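Local coordinates for putative transcriptional regulator (Streptomyces coelicolor A3, PDB 2PQQ), which probably binds cAMP through this N-terminal domain and, through a separate DNA-binding domain of the full-length protein, regulates transcription, at residues 27-33 with 100-106. Residues are numbered along the deposited sequence; the frame is centred on the assembly and turned at random.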
# COMPACT_ATOMS: atom_id res chain seq x y z
N SER A 27 -5.54 16.43 -29.41
CA SER A 27 -6.80 15.98 -28.77
C SER A 27 -7.19 16.79 -27.56
O SER A 27 -8.35 16.77 -27.15
CB SER A 27 -6.69 14.52 -28.39
OG SER A 27 -6.69 13.75 -29.57
N MSE A 28 -6.22 17.51 -26.99
CA MSE A 28 -6.44 18.21 -25.72
C MSE A 28 -7.04 19.60 -25.88
O MSE A 28 -6.93 20.22 -26.95
CB MSE A 28 -5.14 18.28 -24.90
CG MSE A 28 -4.66 16.90 -24.45
SE MSE A 28 -2.87 16.94 -23.66
CE MSE A 28 -3.42 16.57 -21.82
N SER A 29 -7.68 20.08 -24.82
CA SER A 29 -8.18 21.45 -24.80
C SER A 29 -7.44 22.33 -23.79
O SER A 29 -6.99 21.85 -22.73
CB SER A 29 -9.70 21.49 -24.61
OG SER A 29 -10.13 20.42 -23.81
N GLU A 30 -7.28 23.60 -24.15
CA GLU A 30 -6.60 24.59 -23.33
C GLU A 30 -7.57 25.09 -22.27
O GLU A 30 -8.73 25.34 -22.56
CB GLU A 30 -6.16 25.78 -24.18
CG GLU A 30 -4.68 25.84 -24.51
CD GLU A 30 -3.89 26.50 -23.39
OE1 GLU A 30 -3.62 25.81 -22.37
OE2 GLU A 30 -3.54 27.70 -23.54
N VAL A 31 -7.09 25.19 -21.04
CA VAL A 31 -7.84 25.79 -19.94
C VAL A 31 -6.94 26.88 -19.31
O VAL A 31 -5.74 26.67 -19.17
CB VAL A 31 -8.27 24.70 -18.89
CG1 VAL A 31 -8.98 25.32 -17.72
CG2 VAL A 31 -9.17 23.64 -19.54
N THR A 32 -7.49 28.04 -18.98
CA THR A 32 -6.71 29.05 -18.25
C THR A 32 -7.51 29.57 -17.06
O THR A 32 -8.69 29.89 -17.17
CB THR A 32 -6.16 30.19 -19.19
OG1 THR A 32 -5.77 31.35 -18.43
CG2 THR A 32 -7.20 30.59 -20.22
N LEU A 33 -6.85 29.60 -15.91
CA LEU A 33 -7.46 30.02 -14.68
C LEU A 33 -6.79 31.30 -14.22
O LEU A 33 -5.58 31.44 -14.37
CB LEU A 33 -7.23 28.96 -13.61
CG LEU A 33 -7.65 27.53 -13.85
CD1 LEU A 33 -7.20 26.68 -12.66
CD2 LEU A 33 -9.14 27.51 -14.02
N GLU A 100 -1.94 32.72 -11.95
CA GLU A 100 -2.38 32.49 -13.31
C GLU A 100 -1.96 31.07 -13.66
O GLU A 100 -0.81 30.69 -13.48
CB GLU A 100 -1.71 33.47 -14.28
CG GLU A 100 -2.19 33.32 -15.71
CD GLU A 100 -1.06 33.20 -16.71
OE1 GLU A 100 -0.41 34.23 -17.03
OE2 GLU A 100 -0.83 32.07 -17.19
N VAL A 101 -2.91 30.26 -14.12
CA VAL A 101 -2.62 28.88 -14.49
C VAL A 101 -3.10 28.59 -15.91
O VAL A 101 -4.17 29.04 -16.32
CB VAL A 101 -3.28 27.86 -13.52
CG1 VAL A 101 -2.88 26.42 -13.87
CG2 VAL A 101 -2.91 28.16 -12.05
N LYS A 102 -2.31 27.82 -16.65
CA LYS A 102 -2.75 27.23 -17.90
C LYS A 102 -2.56 25.73 -17.80
O LYS A 102 -1.59 25.25 -17.17
CB LYS A 102 -1.96 27.80 -19.08
CG LYS A 102 -2.31 29.24 -19.42
CD LYS A 102 -1.48 29.77 -20.59
CE LYS A 102 -1.49 31.29 -20.68
NZ LYS A 102 -2.87 31.86 -20.92
N LEU A 103 -3.52 25.00 -18.38
CA LEU A 103 -3.53 23.54 -18.36
C LEU A 103 -3.98 23.01 -19.72
O LEU A 103 -4.65 23.71 -20.48
CB LEU A 103 -4.52 23.00 -17.30
CG LEU A 103 -4.64 23.62 -15.90
CD1 LEU A 103 -5.83 24.54 -15.87
CD2 LEU A 103 -4.81 22.53 -14.88
N LEU A 104 -3.62 21.76 -19.99
CA LEU A 104 -4.17 21.04 -21.14
C LEU A 104 -5.02 19.92 -20.57
O LEU A 104 -4.57 19.22 -19.67
CB LEU A 104 -3.03 20.47 -21.98
CG LEU A 104 -2.29 21.55 -22.78
CD1 LEU A 104 -1.05 20.97 -23.46
CD2 LEU A 104 -3.23 22.20 -23.80
N ALA A 105 -6.23 19.74 -21.07
CA ALA A 105 -7.16 18.75 -20.51
C ALA A 105 -7.47 17.66 -21.52
O ALA A 105 -7.66 17.94 -22.71
CB ALA A 105 -8.44 19.45 -20.09
N LEU A 106 -7.55 16.41 -21.07
CA LEU A 106 -8.05 15.33 -21.93
C LEU A 106 -9.23 14.67 -21.23
O LEU A 106 -9.09 14.25 -20.09
CB LEU A 106 -6.94 14.31 -22.24
CG LEU A 106 -7.23 13.21 -23.29
CD1 LEU A 106 -7.32 13.75 -24.74
CD2 LEU A 106 -6.23 12.04 -23.20
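Entering its strand from Glu100, segment 100-106 pairs antiparallel with strand 29-33, and Val101 makes the first hydrogen-bonded pair: Val101 N reaches Leu33 O at 2.9 Å and Leu33 N returns to Val101 O at 2.8 Å. Lys102 follows opposite Thr32 in a non-hydrogen-bonded pair, its CA 3.3 Å from Val31 O in a CA-H...O contact. At Leu103 the reciprocal bonds recur, with Leu103 N to Val31 O and Val31 N to Leu103 O both 2.9 Å. Leu103 CD1 lies 3.7 Å from Val31 CG1 and 4.0 Å from Leu33 CG, so these side chains form an apolar row on one face, where Leu39 also packs on Leu33 and Leu103. Leu104 turns to the other face, and its CB meets SE of selenomethionine Met28 at 3.9 Å beside Leu7. Ala105 closes the third bonded pair, Ala105 N to Ser29 O at 2.8 Å and Ser29 N to Ala105 O at 3.0 Å. Beyond it, Leu106 CB touches Met28 CG at 4.1 Å. Strand 45-54 pairs with the other edge of 101-107, making this an antiparallel sheet of the cupin-like beta-roll characteristic of cyclic nucleotide-binding domains.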